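Local atomic coordinates of Na-K-Cl cotransporter (Methanosarcina acetivorans, PDB entry 3G40), a protein that probably carries chloride together with cations across the membrane, this chain being its cytoplasmic C-terminal domain. Residues 23-28 and 38-43; 34-39 and 142-147; 42-45 and 49-52; 262-267 and 272-277. All coordinates share one frame; numbering follows the deposited sequence.

Interaction 1: 23-28 and 38-43; sequences LLVPVE and DFLRDI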
loop_
_atom_site.group_PDB
_atom_site.type_symbol
_atom_site.label_atom_id
_atom_site.label_comp_id
_atom_site.label_asym_id
_atom_site.label_seq_id
_atom_site.Cartn_x
_atom_site.Cartn_y
_atom_site.Cartn_z
ATOM N N LEU A 23 -17.135 -1.432 11.281
ATOM C CA LEU A 23 -15.910 -1.887 11.928
ATOM C C LEU A 23 -15.623 -1.108 13.204
ATOM O O LEU A 23 -15.836 0.099 13.259
ATOM C CB LEU A 23 -14.708 -1.708 10.997
ATOM C CG LEU A 23 -14.847 -2.328 9.608
ATOM C CD1 LEU A 23 -13.554 -2.125 8.806
ATOM C CD2 LEU A 23 -15.191 -3.795 9.754
ATOM N N LEU A 24 -15.129 -1.810 14.214
ATOM C CA LEU A 24 -14.490 -1.166 15.353
ATOM C C LEU A 24 -12.990 -1.355 15.158
ATOM O O LEU A 24 -12.502 -2.486 15.073
ATOM C CB LEU A 24 -14.939 -1.818 16.656
ATOM C CG LEU A 24 -14.310 -1.242 17.925
ATOM C CD1 LEU A 24 -14.680 0.235 18.079
ATOM C CD2 LEU A 24 -14.785 -2.033 19.117
ATOM N N VAL A 25 -12.272 -0.246 15.047
ATOM C CA VAL A 25 -10.852 -0.285 14.733
ATOM C C VAL A 25 -10.018 0.353 15.852
ATOM O O VAL A 25 -9.947 1.576 15.960
ATOM C CB VAL A 25 -10.568 0.462 13.402
ATOM C CG1 VAL A 25 -9.091 0.362 13.026
ATOM C CG2 VAL A 25 -11.468 -0.070 12.273
ATOM N N PRO A 26 -9.364 -0.476 16.677
ATOM C CA PRO A 26 -8.459 0.103 17.673
ATOM C C PRO A 26 -7.256 0.731 16.987
ATOM O O PRO A 26 -6.730 0.165 16.021
ATOM C CB PRO A 26 -8.014 -1.100 18.510
ATOM C CG PRO A 26 -8.856 -2.270 18.049
ATOM C CD PRO A 26 -9.350 -1.947 16.682
ATOM N N VAL A 27 -6.835 1.895 17.473
ATOM C CA VAL A 27 -5.706 2.604 16.908
ATOM C C VAL A 27 -4.741 3.020 18.015
ATOM O O VAL A 27 -5.108 3.775 18.916
ATOM C CB VAL A 27 -6.169 3.864 16.180
ATOM C CG1 VAL A 27 -4.971 4.644 15.664
ATOM C CG2 VAL A 27 -7.117 3.504 15.050
ATOM N N GLU A 28 -3.512 2.519 17.956
ATOM C CA GLU A 28 -2.469 2.973 18.867
ATOM C C GLU A 28 -1.534 3.911 18.119
ATOM O O GLU A 28 -1.039 4.890 18.666
ATOM C CB GLU A 28 -1.689 1.780 19.420
ATOM C CG GLU A 28 -2.562 0.762 20.117
ATOM C CD GLU A 28 -1.768 -0.181 21.001
ATOM O OE1 GLU A 28 -2.363 -1.146 21.522
ATOM O OE2 GLU A 28 -0.552 0.043 21.179
ATOM N N ASP A 38 -7.160 2.928 3.120
ATOM C CA ASP A 38 -7.848 2.586 1.871
ATOM C C ASP A 38 -8.500 1.211 1.941
ATOM O O ASP A 38 -9.560 0.973 1.361
ATOM C CB ASP A 38 -6.899 2.678 0.667
ATOM C CG ASP A 38 -6.654 4.110 0.224
ATOM O OD1 ASP A 38 -7.425 5.016 0.627
ATOM O OD2 ASP A 38 -5.693 4.337 -0.539
ATOM N N PHE A 39 -7.840 0.306 2.641
ATOM C CA PHE A 39 -8.324 -1.059 2.794
ATOM C C PHE A 39 -9.560 -1.059 3.697
ATOM O O PHE A 39 -10.550 -1.719 3.400
ATOM C CB PHE A 39 -7.209 -1.942 3.367
ATOM C CG PHE A 39 -7.565 -3.415 3.461
ATOM C CD1 PHE A 39 -8.003 -4.115 2.342
ATOM C CD2 PHE A 39 -7.439 -4.091 4.660
ATOM C CE1 PHE A 39 -8.326 -5.465 2.427
ATOM C CE2 PHE A 39 -7.751 -5.438 4.764
ATOM C CZ PHE A 39 -8.197 -6.135 3.631
ATOM N N LEU A 40 -9.512 -0.309 4.799
ATOM C CA LEU A 40 -10.688 -0.191 5.660
ATOM C C LEU A 40 -11.824 0.412 4.842
ATOM O O LEU A 40 -12.974 -0.009 4.956
ATOM C CB LEU A 40 -10.384 0.705 6.889
ATOM C CG LEU A 40 -9.396 0.093 7.880
ATOM C CD1 LEU A 40 -8.877 1.114 8.921
ATOM C CD2 LEU A 40 -10.017 -1.105 8.574
ATOM N N ARG A 41 -11.505 1.408 4.020
ATOM C CA ARG A 41 -12.521 2.006 3.155
ATOM C C ARG A 41 -13.101 0.971 2.154
ATOM O O ARG A 41 -14.316 0.921 1.918
ATOM C CB ARG A 41 -11.934 3.181 2.410
ATOM C CG ARG A 41 -12.910 3.926 1.536
ATOM C CD ARG A 41 -12.133 4.637 0.461
ATOM N NE ARG A 41 -11.332 3.665 -0.284
ATOM C CZ ARG A 41 -10.279 3.973 -1.037
ATOM N NH1 ARG A 41 -9.894 5.241 -1.146
ATOM N NH2 ARG A 41 -9.618 3.009 -1.687
ATOM N N ASP A 42 -12.231 0.166 1.559
ATOM C CA ASP A 42 -12.669 -0.849 0.579
ATOM C C ASP A 42 -13.574 -1.894 1.222
ATOM O O ASP A 42 -14.449 -2.449 0.569
ATOM C CB ASP A 42 -11.459 -1.541 -0.071
ATOM C CG ASP A 42 -10.628 -0.594 -0.914
ATOM O OD1 ASP A 42 -11.151 0.456 -1.353
ATOM O OD2 ASP A 42 -9.440 -0.894 -1.126
ATOM N N ILE A 43 -13.379 -2.151 2.514
ATOM C CA ILE A 43 -14.230 -3.102 3.226
ATOM C C ILE A 43 -15.616 -2.510 3.519
ATOM O O ILE A 43 -16.618 -3.224 3.523
ATOM C CB ILE A 43 -13.571 -3.566 4.541
ATOM C CG1 ILE A 43 -12.382 -4.487 4.248
ATOM C CG2 ILE A 43 -14.585 -4.253 5.451
ATOM C CD1 ILE A 43 -11.490 -4.751 5.489
#

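Interaction 2: 34-39 and 142-147; sequences MGTFDF and LLFSKH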
loop_
_atom_site.group_PDB
_atom_site.type_symbol
_atom_site.label_atom_id
_atom_site.label_comp_id
_atom_site.label_asym_id
_atom_site.label_seq_id
_atom_site.Cartn_x
_atom_site.Cartn_y
_atom_site.Cartn_z
ATOM N N MET A 34 -3.131 5.183 8.830
ATOM C CA MET A 34 -3.005 5.805 7.517
ATOM C C MET A 34 -2.634 4.732 6.471
ATOM O O MET A 34 -3.097 4.774 5.330
ATOM C CB MET A 34 -1.954 6.912 7.520
ATOM C CG MET A 34 -2.399 8.189 8.274
ATOM S SD MET A 34 -3.971 8.828 7.629
ATOM C CE MET A 34 -3.458 9.505 6.062
ATOM N N GLY A 35 -1.802 3.780 6.871
ATOM C CA GLY A 35 -1.374 2.729 5.953
ATOM C C GLY A 35 -2.477 1.734 5.617
ATOM O O GLY A 35 -2.365 0.976 4.653
ATOM N N THR A 36 -3.547 1.747 6.413
ATOM C CA THR A 36 -4.649 0.802 6.270
ATOM C C THR A 36 -5.930 1.501 5.845
ATOM O O THR A 36 -6.928 0.844 5.589
ATOM C CB THR A 36 -4.956 0.083 7.609
ATOM O OG1 THR A 36 -3.738 -0.244 8.281
ATOM C CG2 THR A 36 -5.751 -1.185 7.361
ATOM N N PHE A 37 -5.912 2.836 5.787
ATOM C CA PHE A 37 -7.118 3.602 5.474
ATOM C C PHE A 37 -7.864 3.078 4.232
ATOM O O PHE A 37 -9.073 2.836 4.273
ATOM C CB PHE A 37 -6.767 5.089 5.296
ATOM C CG PHE A 37 -7.947 5.975 5.017
ATOM C CD1 PHE A 37 -8.477 6.770 6.049
ATOM C CD2 PHE A 37 -8.473 6.100 3.734
ATOM C CE1 PHE A 37 -9.546 7.639 5.806
ATOM C CE2 PHE A 37 -9.547 6.949 3.484
ATOM C CZ PHE A 37 -10.082 7.736 4.535
ATOM N N ASP A 38 -7.160 2.928 3.120
ATOM C CA ASP A 38 -7.848 2.586 1.871
ATOM C C ASP A 38 -8.500 1.211 1.941
ATOM O O ASP A 38 -9.560 0.973 1.361
ATOM C CB ASP A 38 -6.899 2.678 0.667
ATOM C CG ASP A 38 -6.654 4.110 0.224
ATOM O OD1 ASP A 38 -7.425 5.016 0.627
ATOM O OD2 ASP A 38 -5.693 4.337 -0.539
ATOM N N PHE A 39 -7.840 0.306 2.641
ATOM C CA PHE A 39 -8.324 -1.059 2.794
ATOM C C PHE A 39 -9.560 -1.059 3.697
ATOM O O PHE A 39 -10.550 -1.719 3.400
ATOM C CB PHE A 39 -7.209 -1.942 3.367
ATOM C CG PHE A 39 -7.565 -3.415 3.461
ATOM C CD1 PHE A 39 -8.003 -4.115 2.342
ATOM C CD2 PHE A 39 -7.439 -4.091 4.660
ATOM C CE1 PHE A 39 -8.326 -5.465 2.427
ATOM C CE2 PHE A 39 -7.751 -5.438 4.764
ATOM C CZ PHE A 39 -8.197 -6.135 3.631
ATOM N N LEU A 142 -12.209 -9.476 12.157
ATOM C CA LEU A 142 -11.329 -9.541 10.995
ATOM C C LEU A 142 -9.905 -9.380 11.489
ATOM O O LEU A 142 -9.576 -8.394 12.145
ATOM C CB LEU A 142 -11.656 -8.435 9.992
ATOM C CG LEU A 142 -12.985 -8.564 9.245
ATOM C CD1 LEU A 142 -13.225 -7.334 8.381
ATOM C CD2 LEU A 142 -12.997 -9.850 8.377
ATOM N N LEU A 143 -9.060 -10.360 11.203
ATOM C CA LEU A 143 -7.663 -10.273 11.604
ATOM C C LEU A 143 -6.792 -10.157 10.356
ATOM O O LEU A 143 -6.751 -11.062 9.514
ATOM C CB LEU A 143 -7.281 -11.482 12.458
ATOM C CG LEU A 143 -5.823 -11.604 12.897
ATOM C CD1 LEU A 143 -5.447 -10.541 13.953
ATOM C CD2 LEU A 143 -5.557 -13.014 13.411
ATOM N N PHE A 144 -6.114 -9.021 10.223
ATOM C CA PHE A 144 -5.422 -8.687 8.990
ATOM C C PHE A 144 -3.912 -8.901 9.089
ATOM O O PHE A 144 -3.248 -8.356 9.967
ATOM C CB PHE A 144 -5.770 -7.247 8.607
ATOM C CG PHE A 144 -5.112 -6.758 7.347
ATOM C CD1 PHE A 144 -5.029 -7.569 6.211
ATOM C CD2 PHE A 144 -4.617 -5.466 7.285
ATOM C CE1 PHE A 144 -4.438 -7.092 5.049
ATOM C CE2 PHE A 144 -4.034 -4.980 6.130
ATOM C CZ PHE A 144 -3.937 -5.794 5.007
ATOM N N SER A 145 -3.368 -9.712 8.186
ATOM C CA SER A 145 -1.939 -9.980 8.202
ATOM C C SER A 145 -1.343 -9.457 6.902
ATOM O O SER A 145 -1.293 -10.156 5.886
ATOM C CB SER A 145 -1.681 -11.477 8.393
ATOM O OG SER A 145 -0.295 -11.755 8.485
ATOM N N LYS A 146 -0.921 -8.202 6.928
ATOM C CA LYS A 146 -0.456 -7.536 5.719
ATOM C C LYS A 146 0.974 -7.929 5.416
ATOM O O LYS A 146 1.843 -7.828 6.274
ATOM C CB LYS A 146 -0.565 -6.008 5.857
ATOM C CG LYS A 146 -0.076 -5.276 4.618
ATOM C CD LYS A 146 -0.704 -3.882 4.480
ATOM C CE LYS A 146 0.192 -2.806 5.032
ATOM N NZ LYS A 146 -0.320 -1.450 4.654
ATOM N N HIS A 147 1.227 -8.396 4.199
ATOM C CA HIS A 147 2.577 -8.820 3.855
ATOM C C HIS A 147 3.513 -7.620 3.825
ATOM O O HIS A 147 3.207 -6.613 3.185
ATOM C CB HIS A 147 2.602 -9.548 2.508
ATOM C CG HIS A 147 3.877 -10.288 2.266
ATOM N ND1 HIS A 147 5.023 -9.663 1.826
ATOM C CD2 HIS A 147 4.205 -11.588 2.455
ATOM C CE1 HIS A 147 5.996 -10.551 1.730
ATOM N NE2 HIS A 147 5.525 -11.727 2.109
#

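Interaction 3: 42-45 and 49-52; sequences DITY and SVKL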
loop_
_atom_site.group_PDB
_atom_site.type_symbol
_atom_site.label_atom_id
_atom_site.label_comp_id
_atom_site.label_asym_id
_atom_site.label_seq_id
_atom_site.Cartn_x
_atom_site.Cartn_y
_atom_site.Cartn_z
ATOM N N ASP A 42 -12.231 0.166 1.559
ATOM C CA ASP A 42 -12.669 -0.849 0.579
ATOM C C ASP A 42 -13.574 -1.894 1.222
ATOM O O ASP A 42 -14.449 -2.449 0.569
ATOM C CB ASP A 42 -11.459 -1.541 -0.071
ATOM C CG ASP A 42 -10.628 -0.594 -0.914
ATOM O OD1 ASP A 42 -11.151 0.456 -1.353
ATOM O OD2 ASP A 42 -9.440 -0.894 -1.126
ATOM N N ILE A 43 -13.379 -2.151 2.514
ATOM C CA ILE A 43 -14.230 -3.102 3.226
ATOM C C ILE A 43 -15.616 -2.510 3.519
ATOM O O ILE A 43 -16.618 -3.224 3.523
ATOM C CB ILE A 43 -13.571 -3.566 4.541
ATOM C CG1 ILE A 43 -12.382 -4.487 4.248
ATOM C CG2 ILE A 43 -14.585 -4.253 5.451
ATOM C CD1 ILE A 43 -11.490 -4.751 5.489
ATOM N N THR A 44 -15.670 -1.202 3.736
ATOM C CA THR A 44 -16.881 -0.553 4.252
ATOM C C THR A 44 -17.690 0.252 3.223
ATOM O O THR A 44 -18.860 0.557 3.456
ATOM C CB THR A 44 -16.540 0.374 5.462
ATOM O OG1 THR A 44 -15.497 1.276 5.082
ATOM C CG2 THR A 44 -16.064 -0.445 6.649
ATOM N N TYR A 45 -17.072 0.617 2.105
ATOM C CA TYR A 45 -17.755 1.397 1.071
ATOM C C TYR A 45 -18.771 0.558 0.278
ATOM O O TYR A 45 -18.471 -0.570 -0.124
ATOM C CB TYR A 45 -16.734 1.993 0.099
ATOM C CG TYR A 45 -17.368 2.789 -1.008
ATOM C CD1 TYR A 45 -17.657 2.205 -2.243
ATOM C CD2 TYR A 45 -17.687 4.123 -0.823
ATOM C CE1 TYR A 45 -18.260 2.942 -3.251
ATOM C CE2 TYR A 45 -18.278 4.860 -1.818
ATOM C CZ TYR A 45 -18.560 4.269 -3.034
ATOM O OH TYR A 45 -19.153 5.037 -4.008
ATOM N N SER A 49 -19.450 1.507 7.998
ATOM C CA SER A 49 -18.888 2.499 8.926
ATOM C C SER A 49 -17.603 2.063 9.605
ATOM O O SER A 49 -17.318 0.872 9.712
ATOM C CB SER A 49 -19.909 2.910 9.992
ATOM O OG SER A 49 -20.147 1.848 10.899
ATOM N N VAL A 50 -16.858 3.052 10.095
ATOM C CA VAL A 50 -15.602 2.823 10.788
ATOM C C VAL A 50 -15.561 3.647 12.089
ATOM O O VAL A 50 -15.587 4.872 12.045
ATOM C CB VAL A 50 -14.408 3.237 9.916
ATOM C CG1 VAL A 50 -13.117 3.105 10.694
ATOM C CG2 VAL A 50 -14.351 2.377 8.607
ATOM N N LYS A 51 -15.509 2.967 13.229
ATOM C CA LYS A 51 -15.298 3.629 14.507
ATOM C C LYS A 51 -13.834 3.522 14.916
ATOM O O LYS A 51 -13.323 2.430 15.142
ATOM C CB LYS A 51 -16.184 3.016 15.593
ATOM C CG LYS A 51 -16.091 3.758 16.926
ATOM C CD LYS A 51 -17.192 3.295 17.873
ATOM C CE LYS A 51 -17.945 4.482 18.476
ATOM N NZ LYS A 51 -17.040 5.561 18.956
ATOM N N LEU A 52 -13.159 4.664 14.996
ATOM C CA LEU A 52 -11.772 4.675 15.414
ATOM C C LEU A 52 -11.692 4.747 16.929
ATOM O O LEU A 52 -12.136 5.713 17.523
ATOM C CB LEU A 52 -11.058 5.855 14.781
ATOM C CG LEU A 52 -11.174 5.862 13.262
ATOM C CD1 LEU A 52 -10.604 7.138 12.683
ATOM C CD2 LEU A 52 -10.488 4.595 12.629
#

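Interaction 4: 262-267 and 272-277; sequences RHLMEK and CIFALD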
loop_
_atom_site.group_PDB
_atom_site.type_symbol
_atom_site.label_atom_id
_atom_site.label_comp_id
_atom_site.label_asym_id
_atom_site.label_seq_id
_atom_site.Cartn_x
_atom_site.Cartn_y
_atom_site.Cartn_z
ATOM N N ARG A 262 0.317 -16.452 10.679
ATOM C CA ARG A 262 1.524 -15.791 10.205
ATOM C C ARG A 262 2.205 -16.645 9.150
ATOM O O ARG A 262 2.676 -16.137 8.136
ATOM C CB ARG A 262 2.496 -15.521 11.354
ATOM C CG ARG A 262 2.076 -14.401 12.290
ATOM C CD ARG A 262 3.170 -14.116 13.312
ATOM N NE ARG A 262 2.772 -13.077 14.252
ATOM C CZ ARG A 262 2.168 -13.311 15.412
ATOM N NH1 ARG A 262 1.898 -14.558 15.782
ATOM N NH2 ARG A 262 1.838 -12.298 16.202
ATOM N N HIS A 263 2.253 -17.950 9.397
ATOM C CA HIS A 263 2.885 -18.881 8.476
ATOM C C HIS A 263 2.203 -18.893 7.111
ATOM O O HIS A 263 2.865 -19.006 6.079
ATOM C CB HIS A 263 2.902 -20.296 9.063
ATOM C CG HIS A 263 3.435 -21.331 8.119
ATOM N ND1 HIS A 263 4.763 -21.394 7.756
ATOM C CD2 HIS A 263 2.817 -22.342 7.463
ATOM C CE1 HIS A 263 4.942 -22.399 6.916
ATOM N NE2 HIS A 263 3.776 -22.990 6.722
ATOM N N LEU A 264 0.879 -18.799 7.102
ATOM C CA LEU A 264 0.152 -18.791 5.839
ATOM C C LEU A 264 0.531 -17.565 5.013
ATOM O O LEU A 264 0.728 -17.653 3.798
ATOM C CB LEU A 264 -1.363 -18.864 6.078
ATOM C CG LEU A 264 -1.915 -20.265 6.388
ATOM C CD1 LEU A 264 -3.347 -20.212 6.930
ATOM C CD2 LEU A 264 -1.830 -21.195 5.170
ATOM N N MET A 265 0.655 -16.419 5.680
ATOM C CA MET A 265 0.977 -15.196 4.970
ATOM C C MET A 265 2.385 -15.263 4.384
ATOM O O MET A 265 2.614 -14.848 3.252
ATOM C CB MET A 265 0.810 -13.965 5.878
ATOM C CG MET A 265 1.227 -12.679 5.187
ATOM S SD MET A 265 2.910 -12.231 5.636
ATOM C CE MET A 265 2.618 -11.635 7.293
ATOM N N GLU A 266 3.319 -15.813 5.152
ATOM C CA GLU A 266 4.709 -15.904 4.720
ATOM C C GLU A 266 4.858 -16.860 3.544
ATOM O O GLU A 266 5.596 -16.583 2.604
ATOM C CB GLU A 266 5.589 -16.373 5.873
ATOM C CG GLU A 266 5.743 -15.340 6.974
ATOM C CD GLU A 266 6.164 -15.958 8.291
ATOM O OE1 GLU A 266 6.443 -17.178 8.318
ATOM O OE2 GLU A 266 6.211 -15.224 9.301
ATOM N N LYS A 267 4.154 -17.985 3.616
ATOM C CA LYS A 267 4.171 -18.991 2.554
ATOM C C LYS A 267 3.520 -18.447 1.284
ATOM O O LYS A 267 4.014 -18.663 0.181
ATOM C CB LYS A 267 3.445 -20.254 3.023
ATOM C CG LYS A 267 3.347 -21.345 1.982
ATOM C CD LYS A 267 2.280 -22.363 2.361
ATOM C CE LYS A 267 2.578 -23.031 3.693
ATOM N NZ LYS A 267 1.556 -24.062 4.050
ATOM N N CYS A 272 -2.944 -11.798 3.899
ATOM C CA CYS A 272 -3.996 -12.697 4.334
ATOM C C CYS A 272 -4.918 -11.981 5.305
ATOM O O CYS A 272 -4.471 -11.165 6.110
ATOM C CB CYS A 272 -3.385 -13.918 5.021
ATOM S SG CYS A 272 -2.442 -14.992 3.906
ATOM N N ILE A 273 -6.207 -12.279 5.227
ATOM C CA ILE A 273 -7.138 -11.789 6.227
ATOM C C ILE A 273 -7.955 -12.972 6.736
ATOM O O ILE A 273 -8.291 -13.880 5.967
ATOM C CB ILE A 273 -8.012 -10.613 5.691
ATOM C CG1 ILE A 273 -8.751 -9.900 6.835
ATOM C CG2 ILE A 273 -8.961 -11.086 4.600
ATOM C CD1 ILE A 273 -9.297 -8.517 6.448
ATOM N N PHE A 274 -8.210 -12.989 8.043
ATOM C CA PHE A 274 -8.866 -14.114 8.705
ATOM C C PHE A 274 -10.146 -13.634 9.360
ATOM O O PHE A 274 -10.135 -12.687 10.152
ATOM C CB PHE A 274 -7.929 -14.744 9.739
ATOM C CG PHE A 274 -6.611 -15.167 9.164
ATOM C CD1 PHE A 274 -5.597 -14.243 8.982
ATOM C CD2 PHE A 274 -6.400 -16.490 8.768
ATOM C CE1 PHE A 274 -4.382 -14.625 8.424
ATOM C CE2 PHE A 274 -5.192 -16.884 8.218
ATOM C CZ PHE A 274 -4.181 -15.957 8.042
ATOM N N ALA A 275 -11.253 -14.276 9.007
ATOM C CA ALA A 275 -12.565 -13.806 9.407
ATOM C C ALA A 275 -13.311 -14.785 10.315
ATOM O O ALA A 275 -13.580 -15.930 9.929
ATOM C CB ALA A 275 -13.392 -13.481 8.175
ATOM N N LEU A 276 -13.651 -14.322 11.522
ATOM C CA LEU A 276 -14.441 -15.109 12.468
ATOM C C LEU A 276 -15.842 -14.526 12.527
ATOM O O LEU A 276 -16.011 -13.327 12.752
ATOM C CB LEU A 276 -13.798 -15.088 13.858
ATOM C CG LEU A 276 -14.586 -15.647 15.044
ATOM C CD1 LEU A 276 -14.848 -17.142 14.907
ATOM C CD2 LEU A 276 -13.832 -15.354 16.333
ATOM N N ASP A 277 -16.843 -15.376 12.321
ATOM C CA ASP A 277 -18.242 -14.960 12.348
ATOM C C ASP A 277 -18.707 -14.595 13.758
ATOM O O ASP A 277 -18.183 -15.105 14.746
ATOM C CB ASP A 277 -19.142 -16.096 11.870
ATOM C CG ASP A 277 -19.060 -16.322 10.383
ATOM O OD1 ASP A 277 -18.319 -15.593 9.690
ATOM O OD2 ASP A 277 -19.758 -17.233 9.913
#

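Interaction 1: 23-28 and 38-43
Within the beta-alpha-beta unit made of strand 22-27, helix 30-44 and strand 49-54, Leu23 and Val25 of the first strand meet Leu40 and Ile43 of the helix that packs on it. The local strand and helix axes run nearly antiparallel, at 165°, and stay 11.1 Å apart at their closest. No hydrogen bond crosses this gap, so side chains alone bridge it. Leu40 carries most of the helix's share. Its CD2 lies 3.7 Å from Leu23 CD1, the two leucines crossing obliquely, and 4.1 Å from Val25 CG2. Toward Val25 the approach is tip to tip, with the second pair of methyls, Leu40 CD1 and Val25 CG1, 4.2 Å apart. Leu40 CD2 thus spans both strand residues, while CD1 meets Val25 alone of the two. Leu23 CD1 is shared as well: Ile43 CG2 reaches it from one helical turn further on, at 4.1 Å and with the side chains about perpendicular. That methyl is the Ile43 branch anti to the backbone N, while CG1 takes the other direction and carries CD1 to a face of the Phe39 ring, 3.9 Å above its plane near the rim. On another part of the helix surface Arg41 NH2 donates to Asp42 OD1 at 3.0 Å, with OD1 close to the guanidinium plane and NH2 on its syn side, tilted 27° out of the carboxylate plane. Leu40, Ile43 and Val25 also touch Phe114 of strand 112-116, while strand 49-54 binds the backbone of Leu23 and Val25, and helix 179-192 packs on Ile43 through Ile184.

Interaction 2: 34-39 and 142-147
The Phe144 ring is covered on both faces: Phe39 CE2 sits over its centre on one, 3.6 Å above the plane, and on the other the backbone N of Lys146 lies over the centre at 4.1 Å. The two phenylalanines come from opposite directions, one from the helix and one from the strand. Their planes are inclined by 32° and their centroids lie 4.5 Å apart, so the rings meet obliquely. From Phe39 the atoms CE2 and CD2 do most of the touching: CE2 is 3.7 Å from Phe144 CE1 and CD2 3.8 Å from Phe144 CE2. Both side chains have CG anti to the backbone N (chi1 -175° in Phe39, 180° in Phe144), which extends each ring into the space between the two elements. Thr36 CG2 adds a looser contact, 4.3 Å from Phe144 CE2. Beyond the strand's end Lys146, bent at chi3, brings NZ to 3.2 Å from Gly35 O. Were Phe144 an alanine, the CE2 and CD2 side of the Phe39 ring would probably lose its partner, opening a gap between helix and strand and leaving that ring freer to turn. Strand 140-145 lies between strands 112-116 and 271-276, whose Phe114 and Ser271 touch Phe144. Ile273 of strand 271-276, with Leu188 and Trp192 of helix 179-192, packs on Phe39, while Arg154 of the second subunit reaches Met34 and Phe37.

Interaction 3: 42-45 and 49-52
Thr44, the last helical residue before Tyr45 departs from helical backbone angles, turns its side chain onto the start of strand 49-54. Its CB stands 4.0 Å from Ser49 N, close to where the two backbones come nearest, with Thr44 CA and Ser49 CA 5.9 Å apart. From CB the branches separate. OG1 sits between the backbone N and the carbonyl carbon (chi1 53°), a position from which it can bond back to its own helix: it is hydrogen-bonded to Leu40 O and more weakly to Arg41 O, which satisfies a hydroxyl in a buried place. The same oxygen passes 3.9 Å from Val50 CG2. This is the return turn of the beta-alpha-beta crossover, in which helix 30-44 ends and after four intervening residues the chain enters a strand parallel to strand 22-27. The other branch, CG2, lies anti to the carbonyl carbon and makes the two nearest approaches of the contact, 3.6 Å to Ser49 O and 3.8 Å to Val50 CG2. No hydrogen bond spans the two segments; the Thr44 and Val50 side chains cross at about a right angle. Ser49 contributes backbone atoms here, its CB directed away from the helix and its OG hydrogen-bonded with Asn22 OD1. Leu23 and Val80 pack on Thr44, and Tyr45 O accepts hydrogen bonds from Asn191 ND2 and Lys187 NZ.

Interaction 4: 262-267 and 272-277
Leu264 and Met265 of helix 258-268 meet Phe274 and Cys272 of the strand that follows it. Leu264, two residues after Arg262, whose guanidinium is held by salt bridges to Asp124 and Asp259, points at the strand and brings CD1 to the edge of the Phe274 ring, near its plane and 4.0 Å from CE2. At Met265 it is largely the helix backbone that is touched: Cys272 SG lies 3.6 Å from Met265 CA. The same sulfur is 3.9 Å from Met265 CB. It gets there because it stands anti to the carbonyl carbon of Cys272 (chi1 -67°). Beyond CB the methionine chain bends at chi2 and chi3 and leads away from the segment 272-277, toward Ser145 and His147. The local axes run at 149° and come within 8.9 Å, a spacing consistent with Cys272 SG lying against the helix backbone. Helix 258-268 here packs on the closing strand of the beta-alpha-beta unit begun by strand 247-251. That first strand lies alongside strand 271-276, its Phe250 meeting both Leu264 and the Phe274 ring, while strand 140-145 borders the other side, antiparallel.

How the interactions relate
From the N terminus, interaction 1 closes the first loop, folding helix 30-44 back on strand 22-27. Interaction 3 starts from Asp42 and Ile43, where interaction 1 ends, and returns the chain to strand 49-54, whose backbone neighbours strand 22-27. Interaction 2 opens earlier on the same helix, sharing Asp38 and Phe39 with interaction 1, and closes a span of more than a hundred residues in which interaction 3 is nested. Interaction 4 follows in series, in the later part of the domain, about 20 Å from interaction 3 between centres. Strands 140-145 and 271-276 are antiparallel neighbours, which joins interactions 2 and 4 in one sheet; Phe39 CE2 also packs on Ile273 CD1 at 3.8 Å.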